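PDB 3TQV: nicotinate-nucleotide pyrophosphorylase from Francisella tularensis subsp. tularensis, which probably catalyses the transfer of phosphoribosyl from 5-phospho-alpha-D-ribose 1-diphosphate to quinolinate, with decarboxylation, giving nicotinate ribonucleotide for NAD(+) biosynthesis. Local coordinates for residues T122-L127 and Y154-G159. Sequence-based numbering, arbitrary orientation.
Sequences TVTNKL and YAVRCG
Thr124 lies over the backbone of Val156 and Gly159, its CB pointing at the facing helix. With CG2 anti to the backbone N, its methyl reaches across to Val156, 3.5 Å from Val156 O and 3.9 Å from Val156 CG1. The two branched side chains meet at about a right angle, Thr124 OG1 coming within 3.8 Å of Val156 CG2. That hydroxyl is hydrogen-bonded to Thr120 O, a bond inside helix 100-130. At Gly159 the helix backbones approach with no side chain between them: the CA atoms of Asn125 and Gly159 are 4.6 Å apart, and Asn125 CA and CB lie against Gly159 O, CB at 3.3 Å. The short helical segments cross at -40°, with axes 7.6 Å apart at closest approach. This close, buried crossing packs the long helix 100-130 against helix 149-159 in the C-terminal alpha/beta-barrel part of the chain; Ile272 of helix 271-274 touches both Thr124 and Val156. The side chain of Thr141, a predicted substrate-binding residue, is about 8 Å from that of Val156. Between Thr124 and Val156 the chemistry is that of van der Waals packing, the threonine hydroxyl being used within its own helix.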
loop_
_atom_site.group_PDB
_atom_site.type_symbol
_atom_site.label_atom_id
_atom_site.label_comp_id
_atom_site.label_asym_id
_atom_site.label_seq_id
_atom_site.Cartn_x
_atom_site.Cartn_y
_atom_site.Cartn_z
ATOM N N THR B 122 -3.774 -0.445 -12.688
ATOM C CA THR B 122 -5.104 0.016 -13.091
ATOM C C THR B 122 -5.356 1.516 -12.822
ATOM O O THR B 122 -6.001 2.199 -13.628
ATOM C CB THR B 122 -6.192 -0.859 -12.418
ATOM O OG1 THR B 122 -5.925 -2.241 -12.712
ATOM C CG2 THR B 122 -7.608 -0.476 -12.876
ATOM N N VAL B 123 -4.846 2.037 -11.711
ATOM C CA VAL B 123 -4.934 3.479 -11.467
ATOM C C VAL B 123 -4.228 4.228 -12.590
ATOM O O VAL B 123 -4.727 5.210 -13.134
ATOM C CB VAL B 123 -4.184 3.900 -10.188
ATOM C CG1 VAL B 123 -4.506 5.345 -9.867
ATOM C CG2 VAL B 123 -4.524 2.988 -9.049
ATOM N N THR B 124 -3.030 3.760 -12.899
ATOM C CA THR B 124 -2.202 4.430 -13.867
ATOM C C THR B 124 -2.972 4.443 -15.175
ATOM O O THR B 124 -3.308 5.509 -15.706
ATOM C CB THR B 124 -0.856 3.695 -14.018
ATOM O OG1 THR B 124 -0.268 3.542 -12.723
ATOM C CG2 THR B 124 0.096 4.462 -14.941
ATOM N N ASN B 125 -3.300 3.254 -15.668
ATOM C CA ASN B 125 -4.035 3.201 -16.903
ATOM C C ASN B 125 -5.231 4.164 -16.981
ATOM O O ASN B 125 -5.422 4.829 -18.005
ATOM C CB ASN B 125 -4.452 1.782 -17.268
ATOM C CG ASN B 125 -4.858 1.682 -18.719
ATOM O OD1 ASN B 125 -4.056 1.989 -19.603
ATOM N ND2 ASN B 125 -6.106 1.294 -18.978
ATOM N N LYS B 126 -6.046 4.245 -15.933
ATOM C CA LYS B 126 -7.118 5.234 -15.971
ATOM C C LYS B 126 -6.585 6.605 -16.398
ATOM O O LYS B 126 -6.964 7.125 -17.440
ATOM C CB LYS B 126 -7.879 5.317 -14.642
ATOM C CG LYS B 126 -9.121 4.433 -14.602
ATOM C CD LYS B 126 -9.270 3.729 -13.248
ATOM C CE LYS B 126 -10.267 2.570 -13.300
ATOM N NZ LYS B 126 -10.180 1.730 -12.056
ATOM N N LEU B 127 -5.694 7.176 -15.598
ATOM C CA LEU B 127 -5.121 8.484 -15.903
ATOM C C LEU B 127 -4.622 8.541 -17.328
ATOM O O LEU B 127 -4.854 9.517 -18.017
ATOM C CB LEU B 127 -3.980 8.817 -14.943
ATOM C CG LEU B 127 -4.433 8.871 -13.484
ATOM C CD1 LEU B 127 -3.521 9.753 -12.672
ATOM C CD2 LEU B 127 -5.850 9.400 -13.419
ATOM N N TYR B 154 7.355 -0.772 -11.681
ATOM C CA TYR B 154 6.943 -1.777 -12.644
ATOM C C TYR B 154 5.425 -1.706 -12.910
ATOM O O TYR B 154 4.986 -1.678 -14.063
ATOM C CB TYR B 154 7.379 -3.177 -12.174
ATOM C CG TYR B 154 6.967 -4.283 -13.098
ATOM C CD1 TYR B 154 7.532 -4.405 -14.358
ATOM C CD2 TYR B 154 5.994 -5.207 -12.721
ATOM C CE1 TYR B 154 7.145 -5.406 -15.216
ATOM C CE2 TYR B 154 5.601 -6.224 -13.575
ATOM C CZ TYR B 154 6.180 -6.315 -14.824
ATOM O OH TYR B 154 5.796 -7.324 -15.691
ATOM N N ALA B 155 4.622 -1.665 -11.853
ATOM C CA ALA B 155 3.178 -1.574 -12.030
ATOM C C ALA B 155 2.831 -0.360 -12.867
ATOM O O ALA B 155 1.995 -0.423 -13.759
ATOM C CB ALA B 155 2.473 -1.499 -10.684
ATOM N N VAL B 156 3.475 0.755 -12.578
ATOM C CA VAL B 156 3.138 1.984 -13.267
ATOM C C VAL B 156 3.455 1.844 -14.756
ATOM O O VAL B 156 2.648 2.217 -15.608
ATOM C CB VAL B 156 3.841 3.207 -12.640
ATOM C CG1 VAL B 156 3.709 4.404 -13.539
ATOM C CG2 VAL B 156 3.250 3.510 -11.258
ATOM N N ARG B 157 4.621 1.292 -15.071
ATOM C CA ARG B 157 4.942 0.973 -16.452
ATOM C C ARG B 157 3.884 0.036 -17.027
ATOM O O ARG B 157 3.373 0.281 -18.117
ATOM C CB ARG B 157 6.338 0.365 -16.562
ATOM C CG ARG B 157 7.469 1.387 -16.465
ATOM C CD ARG B 157 7.549 2.249 -17.715
ATOM N NE ARG B 157 7.557 1.396 -18.891
ATOM C CZ ARG B 157 6.706 1.505 -19.904
ATOM N NH1 ARG B 157 5.782 2.462 -19.905
ATOM N NH2 ARG B 157 6.792 0.659 -20.924
ATOM N N CYS B 158 3.533 -1.013 -16.283
ATOM C CA CYS B 158 2.520 -1.967 -16.733
ATOM C C CYS B 158 1.215 -1.296 -17.167
ATOM O O CYS B 158 0.489 -1.816 -18.025
ATOM C CB CYS B 158 2.240 -3.023 -15.664
ATOM S SG CYS B 158 3.487 -4.315 -15.592
ATOM N N GLY B 159 0.926 -0.141 -16.578
ATOM C CA GLY B 159 -0.331 0.542 -16.814
ATOM C C GLY B 159 -0.292 1.668 -17.831
ATOM O O GLY B 159 -1.325 2.245 -18.148
#